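Radical SAM domain protein (Methanothrix thermoacetophila, PDB 6Y1X) probably makes the carbide-containing iron-sulfur precursor of the nitrogenase cofactor, as the radical SAM enzyme NifB. Local coordinates at residues 202-205 with 206-210; 74-77 with 78-82; 218-222 with 223-227; 267-270 with 271-275. All coordinates share one frame; numbering follows the deposited sequence. Where two conformers were deposited one is given.

Contact 1: 202-205 with 206-210; sequences KGIE and EAVRR
Backbone N atoms of Glu206, Ala207, Val208 and Arg209 bond to the carbonyl oxygens of Lys202, Gly203, Ile204 and Glu205, the regular i to i+4 ladder of an alpha-helix in its last turns. Val208 lies one turn beyond Ile204. Its CG2 sits 3.3 Å from Ile204 O and meets Ile204 CG2 more loosely, at 4.4 Å. The polar side carries a salt-bridge network. Glu206 bends at chi2 (60°), which turns its carboxylate toward the two arginines ahead. Arg209 NE donates almost straight to Glu206 OE1 (3.1 Å, 172°), with the carboxylate at the edge of the guanidinium. Arg209 NH2 is modelled 2.5 Å from Glu206 OE2, a doubtfully short value. Arg210 NE reaches the anti lone pair of Glu206 OE2 at 2.7 Å. A leucine in place of Glu206 has no carboxylate, and would probably leave Arg209 without its mate and freer to turn, with Arg210 relying on its other acidic partners. Arg210 also bridges to Asp154 through NH1. Helix 189-209 ends here. Ala207 packs on Ile150 of helix 146-156 and on Ile161 and Val214 of strands 160-164 and 213-220, so the apolar side of the helix faces the parallel sheet.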
loop_
_atom_site.group_PDB
_atom_site.type_symbol
_atom_site.label_atom_id
_atom_site.label_comp_id
_atom_site.label_asym_id
_atom_site.label_seq_id
_atom_site.Cartn_x
_atom_site.Cartn_y
_atom_site.Cartn_z
ATOM N N LYS A 202 8.385 11.300 -5.100
ATOM C CA LYS A 202 9.311 11.822 -4.095
ATOM C C LYS A 202 9.365 10.926 -2.865
ATOM O O LYS A 202 10.435 10.725 -2.279
ATOM C CB LYS A 202 8.921 13.246 -3.696
ATOM C CG LYS A 202 9.148 14.292 -4.779
ATOM C CD LYS A 202 8.701 15.672 -4.313
ATOM C CE LYS A 202 9.365 16.785 -5.118
ATOM N NZ LYS A 202 9.017 16.726 -6.566
ATOM N N GLY A 203 8.221 10.384 -2.449
ATOM C CA GLY A 203 8.212 9.554 -1.256
ATOM C C GLY A 203 8.895 8.217 -1.469
ATOM O O GLY A 203 9.667 7.765 -0.620
ATOM N N ILE A 204 8.655 7.591 -2.623
ATOM C CA ILE A 204 9.332 6.341 -2.958
ATOM C C ILE A 204 10.835 6.560 -3.022
ATOM O O ILE A 204 11.621 5.779 -2.469
ATOM C CB ILE A 204 8.784 5.777 -4.283
ATOM C CG1 ILE A 204 7.358 5.256 -4.091
ATOM C CG2 ILE A 204 9.705 4.698 -4.842
ATOM C CD1 ILE A 204 6.649 4.936 -5.389
ATOM N N GLU A 205 11.256 7.618 -3.713
ATOM C CA GLU A 205 12.678 7.937 -3.789
ATOM C C GLU A 205 13.280 8.094 -2.396
ATOM O O GLU A 205 14.361 7.565 -2.110
ATOM C CB GLU A 205 12.869 9.210 -4.616
ATOM C CG GLU A 205 14.287 9.736 -4.674
ATOM C CD GLU A 205 14.402 10.943 -5.588
ATOM O OE1 GLU A 205 13.372 11.338 -6.178
ATOM O OE2 GLU A 205 15.512 11.501 -5.711
ATOM N N GLU A 206 12.586 8.817 -1.511
ATOM C CA GLU A 206 13.121 9.046 -0.173
ATOM C C GLU A 206 13.121 7.759 0.646
ATOM O O GLU A 206 14.056 7.508 1.416
ATOM C CB GLU A 206 12.329 10.148 0.532
ATOM C CG GLU A 206 12.846 10.497 1.921
ATOM C CD GLU A 206 14.293 10.981 1.915
ATOM O OE1 GLU A 206 14.751 11.513 0.880
ATOM O OE2 GLU A 206 14.973 10.837 2.952
ATOM N N ALA A 207 12.060 6.954 0.527
ATOM C CA ALA A 207 12.021 5.664 1.206
ATOM C C ALA A 207 13.177 4.775 0.763
ATOM O O ALA A 207 13.841 4.141 1.593
ATOM C CB ALA A 207 10.681 4.972 0.946
ATOM N N VAL A 208 13.446 4.731 -0.544
ATOM C CA VAL A 208 14.557 3.929 -1.052
ATOM C C VAL A 208 15.884 4.467 -0.531
ATOM O O VAL A 208 16.758 3.699 -0.107
ATOM C CB VAL A 208 14.522 3.869 -2.589
ATOM C CG1 VAL A 208 15.827 3.311 -3.135
ATOM C CG2 VAL A 208 13.355 3.002 -3.051
ATOM N N ARG A 209 16.056 5.795 -0.540
ATOM C CA ARG A 209 17.300 6.373 -0.036
ATOM C C ARG A 209 17.536 5.984 1.416
ATOM O O ARG A 209 18.685 5.792 1.827
ATOM C CB ARG A 209 17.271 7.897 -0.192
ATOM C CG ARG A 209 18.579 8.601 0.170
ATOM C CD ARG A 209 18.408 10.122 0.279
ATOM N NE ARG A 209 17.638 10.554 1.444
ATOM C CZ ARG A 209 18.130 10.652 2.676
ATOM N NH1 ARG A 209 19.401 10.358 2.913
ATOM N NH2 ARG A 209 17.352 11.055 3.673
ATOM N N ARG A 210 16.467 5.846 2.203
ATOM C CA ARG A 210 16.565 5.481 3.607
ATOM C C ARG A 210 16.621 3.971 3.804
ATOM O O ARG A 210 16.377 3.490 4.919
ATOM C CB ARG A 210 15.409 6.084 4.405
ATOM C CG ARG A 210 15.464 7.599 4.482
ATOM C CD ARG A 210 14.173 8.186 5.020
ATOM N NE ARG A 210 14.296 9.627 5.223
ATOM C CZ ARG A 210 14.633 10.195 6.374
ATOM N NH1 ARG A 210 14.889 9.446 7.438
ATOM N NH2 ARG A 210 14.721 11.513 6.455
#

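Contact 2: 74-77 with 78-82; sequences NESR and PGVTS. With SF4 (iron/sulfur cluster), chain C; SF4 (iron/sulfur cluster), chain D.
Pro78 follows Arg77 directly and turns the chain at the surface; its ring packs on Ile250. Gly79 comes next with positive phi (78°), a conformation that favours glycine, and brings the chain round. Val80 then points back to Arg77. Its CG2 lies 3.5 Å from Arg77 CG and also over the centre of one guanidinium face, 3.8 Å above the plane. Val80 CG1 is anti to the backbone N (chi1 175°), which leaves CG2 as the branch beside that N and facing the arginine. A water closes the turn: it donates to Arg77 O (2.9 Å) and accepts from Val80 N (3.1 Å). This loop follows the CX3CX2C motif of the radical SAM fold, whose Cys59, Cys63 and Cys66 bind one [4Fe-4S] cluster together with Cys72. The residues just before the turn reach both clusters. Glu75 OE2 binds FE1 of the other cluster at 2.2 Å; Cys39, His52 and Cys138 also bind that cluster. Asn74 ND2 is 3.8 Å from S1 of the cluster held by the CX3CX2C cysteines, while its OD1 bonds to Tyr65 OH. A leucine at Asn74, having no amide, would probably leave the Tyr65 hydroxyl without this partner and set an apolar side chain beside the cluster. Thr81 touches Phe70. Ser82 OG hydrogen-bonds to Asp71 OD2.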
loop_
_atom_site.group_PDB
_atom_site.type_symbol
_atom_site.label_atom_id
_atom_site.label_comp_id
_atom_site.label_asym_id
_atom_site.label_seq_id
_atom_site.Cartn_x
_atom_site.Cartn_y
_atom_site.Cartn_z
ATOM N N ASN A 74 -6.964 -1.328 -1.692
ATOM C CA ASN A 74 -5.615 -1.515 -2.219
ATOM C C ASN A 74 -4.866 -2.594 -1.455
ATOM O O ASN A 74 -4.003 -3.270 -2.025
ATOM C CB ASN A 74 -4.821 -0.208 -2.171
ATOM C CG ASN A 74 -5.367 0.844 -3.112
ATOM O OD1 ASN A 74 -6.010 0.526 -4.112
ATOM N ND2 ASN A 74 -5.106 2.109 -2.799
ATOM N N GLU A 75 -5.181 -2.779 -0.173
ATOM C CA GLU A 75 -4.418 -3.687 0.671
ATOM C C GLU A 75 -5.326 -4.648 1.430
ATOM O O GLU A 75 -4.890 -5.265 2.404
ATOM C CB GLU A 75 -3.520 -2.913 1.639
ATOM C CG GLU A 75 -2.183 -3.607 1.899
ATOM C CD GLU A 75 -1.253 -3.544 0.693
ATOM O OE1 GLU A 75 -1.669 -3.036 -0.368
ATOM O OE2 GLU A 75 -0.106 -4.012 0.795
ATOM N N SER A 76 -6.574 -4.797 0.995
ATOM C CA SER A 76 -7.531 -5.674 1.652
ATOM C C SER A 76 -8.404 -6.342 0.605
ATOM O O SER A 76 -8.633 -5.790 -0.475
ATOM C CB SER A 76 -8.420 -4.894 2.636
ATOM O OG SER A 76 -9.419 -5.723 3.204
ATOM N N ARG A 77 -8.897 -7.531 0.937
ATOM C CA ARG A 77 -9.944 -8.141 0.136
ATOM C C ARG A 77 -11.180 -7.243 0.164
ATOM O O ARG A 77 -11.390 -6.498 1.128
ATOM C CB ARG A 77 -10.259 -9.545 0.652
ATOM C CG ARG A 77 -10.704 -9.598 2.093
ATOM C CD ARG A 77 -10.490 -10.983 2.688
ATOM N NE ARG A 77 -11.132 -11.119 3.993
ATOM C CZ ARG A 77 -10.690 -10.551 5.113
ATOM N NH1 ARG A 77 -9.596 -9.799 5.101
ATOM N NH2 ARG A 77 -11.346 -10.732 6.251
ATOM N N PRO A 78 -12.022 -7.296 -0.867
ATOM C CA PRO A 78 -13.089 -6.298 -0.979
ATOM C C PRO A 78 -14.204 -6.538 0.023
ATOM O O PRO A 78 -14.447 -7.655 0.489
ATOM C CB PRO A 78 -13.598 -6.478 -2.414
ATOM C CG PRO A 78 -13.284 -7.891 -2.740
ATOM C CD PRO A 78 -12.006 -8.220 -2.014
ATOM N N GLY A 79 -14.909 -5.455 0.330
ATOM C CA GLY A 79 -16.186 -5.534 1.004
ATOM C C GLY A 79 -16.080 -5.775 2.489
ATOM O O GLY A 79 -17.072 -6.166 3.114
ATOM N N VAL A 80 -14.901 -5.545 3.077
ATOM C CA VAL A 80 -14.628 -5.836 4.481
ATOM C C VAL A 80 -14.808 -4.557 5.280
ATOM O O VAL A 80 -14.362 -3.484 4.857
ATOM C CB VAL A 80 -13.210 -6.410 4.667
ATOM C CG1 VAL A 80 -12.885 -6.588 6.146
ATOM C CG2 VAL A 80 -13.086 -7.733 3.945
ATOM N N THR A 81 -15.430 -4.673 6.449
ATOM C CA THR A 81 -15.587 -3.574 7.398
ATOM C C THR A 81 -14.906 -3.962 8.705
ATOM O O THR A 81 -15.411 -4.816 9.439
ATOM C CB THR A 81 -17.063 -3.243 7.617
ATOM O OG1 THR A 81 -17.654 -2.855 6.371
ATOM C CG2 THR A 81 -17.216 -2.113 8.618
ATOM N N SER A 82 -13.767 -3.349 9.002
ATOM C CA SER A 82 -13.071 -3.647 10.244
ATOM C C SER A 82 -13.554 -2.732 11.362
ATOM O O SER A 82 -13.913 -1.572 11.142
ATOM C CB SER A 82 -11.557 -3.487 10.084
ATOM O OG SER A 82 -11.006 -4.511 9.273
HETATM FE FE1 SF4 C . 0.707 -4.811 2.676
HETATM FE FE2 SF4 C . 1.641 -7.206 3.570
HETATM FE FE3 SF4 C . -0.064 -5.726 5.089
HETATM FE FE4 SF4 C . 2.534 -4.888 4.722
HETATM S S1 SF4 C . 1.842 -6.786 5.824
HETATM S S2 SF4 C . 0.642 -3.586 4.622
HETATM S S3 SF4 C . 2.880 -5.557 2.550
HETATM S S4 SF4 C . -0.546 -6.703 3.062
HETATM FE FE1 SF4 D . -10.298 3.975 -0.730
HETATM FE FE2 SF4 D . -8.241 4.791 -2.267
HETATM FE FE3 SF4 D . -7.783 3.132 -0.154
HETATM FE FE4 SF4 D . -8.474 5.738 0.262
HETATM S S1 SF4 D . -6.541 4.983 -0.730
HETATM S S2 SF4 D . -9.335 3.910 1.357
HETATM S S3 SF4 D . -9.937 6.124 -1.469
HETATM S S4 SF4 D . -8.982 2.624 -2.045
HETATM O O HOH W 1 -12.638 -3.967 1.758
#

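Contact 3: 218-222 with 223-227; sequences TVLIP and GINDK
Asn225 folds back onto Val219 and Ile221 in a local contact where a strand runs out into a loop. The strand is 213-220, the fifth of six in the parallel sheet of the radical SAM partial TIM barrel. The loop leads on to helix 229-239. Residues 221-224 form a type II beta turn, with Ile224 N bonded to Ile221 O at 3.0 Å. Gly223 holds the third position, where phi is positive and a side chain would clash with Pro222 O. Ile221 O takes a second bond, from Asn225 N, in the carbonyl plane. The amide of Asn225 grips the strand end much as a neighbouring strand would. Its CG stands between the backbone N and the carbonyl carbon (chi1 68°), which swings the amide back to the strand. ND2 donates to Val219 O at 2.9 Å, nearly along the C=O axis, and also bonds to Asn166 O. OD1 accepts from Ile221 N at 2.8 Å. These bonds hold the amide flat and fix which way it is flipped. Apolar contacts flank them. In one of the two conformers of Ile224, its CD1 meets Ile221 CG2 at 3.8 Å, and Leu220 CD1 lies 3.7 Å from Asp226 CA. Asp226 also ties the turn: Gly223 N donates to its OD1 at 2.8 Å, from above the carboxylate plane.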
loop_
_atom_site.group_PDB
_atom_site.type_symbol
_atom_site.label_atom_id
_atom_site.label_comp_id
_atom_site.label_asym_id
_atom_site.label_seq_id
_atom_site.Cartn_x
_atom_site.Cartn_y
_atom_site.Cartn_z
ATOM N N THR A 218 -0.143 -2.097 -8.053
ATOM C CA THR A 218 -0.834 -1.439 -9.154
ATOM C C THR A 218 -2.147 -2.160 -9.400
ATOM O O THR A 218 -2.158 -3.381 -9.587
ATOM C CB THR A 218 -0.002 -1.434 -10.443
ATOM O OG1 THR A 218 1.217 -0.714 -10.233
ATOM C CG2 THR A 218 -0.785 -0.793 -11.593
ATOM N N VAL A 219 -3.246 -1.410 -9.372
ATOM C CA VAL A 219 -4.555 -1.960 -9.709
ATOM C C VAL A 219 -4.648 -1.965 -11.226
ATOM O O VAL A 219 -4.513 -0.918 -11.865
ATOM C CB VAL A 219 -5.696 -1.143 -9.083
ATOM C CG1 VAL A 219 -7.044 -1.780 -9.399
ATOM C CG2 VAL A 219 -5.508 -1.038 -7.584
ATOM N N LEU A 220 -4.862 -3.143 -11.802
ATOM C CA LEU A 220 -4.941 -3.276 -13.250
ATOM C C LEU A 220 -6.357 -2.945 -13.699
ATOM O O LEU A 220 -7.283 -3.729 -13.482
ATOM C CB LEU A 220 -4.529 -4.686 -13.657
ATOM C CG LEU A 220 -4.323 -4.949 -15.145
ATOM C CD1 LEU A 220 -3.165 -4.121 -15.679
ATOM C CD2 LEU A 220 -4.071 -6.434 -15.348
ATOM N N ILE A 221 -6.517 -1.803 -14.356
ATOM C CA ILE A 221 -7.831 -1.280 -14.723
ATOM C C ILE A 221 -7.955 -1.331 -16.238
ATOM O O ILE A 221 -7.367 -0.492 -16.934
ATOM C CB ILE A 221 -8.031 0.150 -14.195
ATOM C CG1 ILE A 221 -7.778 0.201 -12.683
ATOM C CG2 ILE A 221 -9.429 0.642 -14.526
ATOM C CD1 ILE A 221 -7.454 1.613 -12.154
ATOM N N PRO A 222 -8.690 -2.293 -16.791
ATOM C CA PRO A 222 -8.756 -2.429 -18.251
ATOM C C PRO A 222 -9.271 -1.158 -18.905
ATOM O O PRO A 222 -10.233 -0.542 -18.439
ATOM C CB PRO A 222 -9.725 -3.598 -18.448
ATOM C CG PRO A 222 -9.543 -4.420 -17.221
ATOM C CD PRO A 222 -9.354 -3.416 -16.110
ATOM N N GLY A 223 -8.581 -0.743 -19.966
ATOM C CA GLY A 223 -8.935 0.452 -20.692
ATOM C C GLY A 223 -8.398 1.743 -20.117
ATOM O O GLY A 223 -8.542 2.789 -20.763
ATOM N N ILE A 224 -7.779 1.715 -18.937
ATOM C CA ILE A 224 -7.294 2.940 -18.315
ATOM C C ILE A 224 -5.784 2.889 -18.132
ATOM O O ILE A 224 -5.068 3.761 -18.635
ATOM C CB ILE A 224 -8.008 3.200 -16.978
ATOM C CG1 ILE A 224 -9.512 3.352 -17.224
ATOM C CG2 ILE A 224 -7.438 4.446 -16.309
ATOM C CD1 ILE A 224 -10.269 3.978 -16.089
ATOM N N ASN A 225 -5.282 1.876 -17.415
ATOM C CA ASN A 225 -3.844 1.766 -17.196
ATOM C C ASN A 225 -3.292 0.393 -17.558
ATOM O O ASN A 225 -2.165 0.067 -17.169
ATOM C CB ASN A 225 -3.475 2.111 -15.748
ATOM C CG ASN A 225 -3.975 1.076 -14.734
ATOM O OD1 ASN A 225 -4.609 0.082 -15.085
ATOM N ND2 ASN A 225 -3.654 1.303 -13.468
ATOM N N ASP A 226 -4.052 -0.418 -18.294
ATOM C CA ASP A 226 -3.664 -1.812 -18.483
ATOM C C ASP A 226 -2.492 -1.995 -19.444
ATOM O O ASP A 226 -1.830 -3.035 -19.390
ATOM C CB ASP A 226 -4.870 -2.635 -18.938
ATOM C CG ASP A 226 -5.445 -2.157 -20.261
ATOM O OD1 ASP A 226 -5.838 -0.975 -20.344
ATOM O OD2 ASP A 226 -5.531 -2.973 -21.201
ATOM N N LYS A 227 -2.193 -1.017 -20.303
ATOM C CA LYS A 227 -0.896 -1.016 -20.971
ATOM C C LYS A 227 0.080 -0.019 -20.365
ATOM O O LYS A 227 1.292 -0.184 -20.530
ATOM C CB LYS A 227 -1.042 -0.762 -22.482
ATOM C CG LYS A 227 -1.738 0.521 -22.918
ATOM C CD LYS A 227 -1.876 0.534 -24.447
ATOM C CE LYS A 227 -2.077 1.922 -25.032
ATOM N NZ LYS A 227 -2.635 2.906 -24.067
#

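Contact 4: 267-270 with 271-275; sequences RAIQ and DELSK
Ile269 and Leu273 lie side by side and point the same way, one helical turn apart. The methyl branch of Ile269 makes the touch: its CG2 is 3.6 Å from Leu273 CD1. Leu273 CG stands beside its own backbone N (chi1 -64°), which sets it against the previous turn, 3.2 Å from Ile269 O. Beneath this pair Leu273 N bonds to Ile269 O at 2.8 Å, nearly straight on to the carbonyl. The same i to i+4 pattern links Asp271 N to Arg267 O and Glu272 N to Ala268 O, as in any alpha-helix. This is helix 263-273, the last of the modelled chain, which follows the final strand of the parallel sheet. Its Leu273 packs on Val229, Phe230 and Ala233 of helix 229-239 and so joins the two helices. Asp271 lies on another side. Its OD1 and OD2 both lie 3.3 Å from Arg267 O; all three are acceptors, so no hydrogen bond forms between them. The charge is met by Arg281, whose NH1 forms a salt bridge with Asp271 OD1. Ser274 N bonds to Gln270 O at 2.9 Å, at a bent angle of 131°.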
loop_
_atom_site.group_PDB
_atom_site.type_symbol
_atom_site.label_atom_id
_atom_site.label_comp_id
_atom_site.label_asym_id
_atom_site.label_seq_id
_atom_site.Cartn_x
_atom_site.Cartn_y
_atom_site.Cartn_z
ATOM N N ARG A 267 -2.038 -13.075 -15.612
ATOM C CA ARG A 267 -0.773 -13.801 -15.600
ATOM C C ARG A 267 0.094 -13.430 -16.794
ATOM O O ARG A 267 1.324 -13.404 -16.682
ATOM C CB ARG A 267 -1.026 -15.307 -15.571
ATOM C CG ARG A 267 -1.941 -15.746 -14.447
ATOM C CD ARG A 267 -1.871 -17.245 -14.229
ATOM N NE ARG A 267 -3.105 -17.759 -13.646
ATOM C CZ ARG A 267 -4.096 -18.286 -14.354
ATOM N NH1 ARG A 267 -5.187 -18.729 -13.745
ATOM N NH2 ARG A 267 -3.995 -18.374 -15.674
ATOM N N ALA A 268 -0.523 -13.137 -17.940
ATOM C CA ALA A 268 0.255 -12.773 -19.117
ATOM C C ALA A 268 0.964 -11.445 -18.908
ATOM O O ALA A 268 2.146 -11.304 -19.245
ATOM C CB ALA A 268 -0.644 -12.723 -20.350
ATOM N N ILE A 269 0.259 -10.463 -18.342
ATOM C CA ILE A 269 0.883 -9.185 -18.017
ATOM C C ILE A 269 1.973 -9.385 -16.971
ATOM O O ILE A 269 3.091 -8.875 -17.107
ATOM C CB ILE A 269 -0.182 -8.177 -17.554
ATOM C CG1 ILE A 269 -1.014 -7.705 -18.747
ATOM C CG2 ILE A 269 0.463 -6.994 -16.856
ATOM C CD1 ILE A 269 -2.331 -7.081 -18.372
ATOM N N GLN A 270 1.668 -10.145 -15.915
ATOM C CA GLN A 270 2.639 -10.364 -14.848
ATOM C C GLN A 270 3.896 -11.050 -15.372
ATOM O O GLN A 270 5.015 -10.684 -14.995
ATOM C CB GLN A 270 2.012 -11.211 -13.740
ATOM C CG GLN A 270 1.143 -10.445 -12.768
ATOM C CD GLN A 270 0.536 -11.354 -11.716
ATOM O OE1 GLN A 270 0.180 -12.498 -12.001
ATOM N NE2 GLN A 270 0.412 -10.849 -10.496
ATOM N N ASP A 271 3.730 -12.042 -16.252
ATOM C CA ASP A 271 4.882 -12.734 -16.826
ATOM C C ASP A 271 5.766 -11.783 -17.620
ATOM O O ASP A 271 6.998 -11.844 -17.525
ATOM C CB ASP A 271 4.410 -13.888 -17.705
ATOM C CG ASP A 271 3.877 -15.041 -16.892
ATOM O OD1 ASP A 271 4.037 -15.001 -15.650
ATOM O OD2 ASP A 271 3.301 -15.979 -17.482
ATOM N N GLU A 272 5.158 -10.888 -18.400
ATOM C CA GLU A 272 5.937 -9.914 -19.154
ATOM C C GLU A 272 6.590 -8.898 -18.226
ATOM O O GLU A 272 7.741 -8.499 -18.444
ATOM C CB GLU A 272 5.045 -9.205 -20.175
ATOM C CG GLU A 272 4.757 -10.002 -21.430
ATOM C CD GLU A 272 5.619 -9.558 -22.603
ATOM O OE1 GLU A 272 6.549 -8.751 -22.388
ATOM O OE2 GLU A 272 5.363 -10.008 -23.739
ATOM N N LEU A 273 5.870 -8.454 -17.192
ATOM C CA LEU A 273 6.435 -7.467 -16.279
ATOM C C LEU A 273 7.551 -8.056 -15.426
ATOM O O LEU A 273 8.370 -7.297 -14.895
ATOM C CB LEU A 273 5.344 -6.879 -15.381
ATOM C CG LEU A 273 4.222 -6.082 -16.048
ATOM C CD1 LEU A 273 3.218 -5.653 -15.007
ATOM C CD2 LEU A 273 4.767 -4.866 -16.796
ATOM N N SER A 274 7.599 -9.384 -15.278
ATOM C CA SER A 274 8.664 -10.000 -14.493
ATOM C C SER A 274 10.028 -9.796 -15.143
ATOM O O SER A 274 11.056 -9.844 -14.456
ATOM C CB SER A 274 8.394 -11.491 -14.309
ATOM O OG SER A 274 8.416 -12.156 -15.559
ATOM N N LYS A 275 10.064 -9.576 -16.460
ATOM C CA LYS A 275 11.336 -9.312 -17.126
ATOM C C LYS A 275 11.855 -7.911 -16.825
ATOM O O LYS A 275 13.024 -7.622 -17.099
ATOM C CB LYS A 275 11.199 -9.519 -18.634
ATOM C CG LYS A 275 10.558 -10.838 -19.024
ATOM C CD LYS A 275 10.165 -10.852 -20.495
ATOM C CE LYS A 275 9.509 -12.176 -20.881
ATOM N NZ LYS A 275 8.941 -12.152 -22.262
#

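How the contacts relate
Along the chain the order is contact 2, contact 1, contact 3, contact 4. Contacts 1 and 3 follow each other on helix 189-209 and strand 213-220, yet their centres are about 25 Å apart. Contact 1 lies across the chain's centre from contact 2, with centres about 27 Å apart. Contacts 2 and 3 touch where Asn74 OD1 packs on Val219 CG2 at 3.8 Å, which joins the cluster-binding loop to the end of a core strand. Contacts 3 and 4 are closest, about 14 Å between centres, and Leu220 CD2 meets Ile269 CD1 at 3.5 Å. The late helix 263-273 thus packs against the barrel strand that in turn neighbours the cluster site.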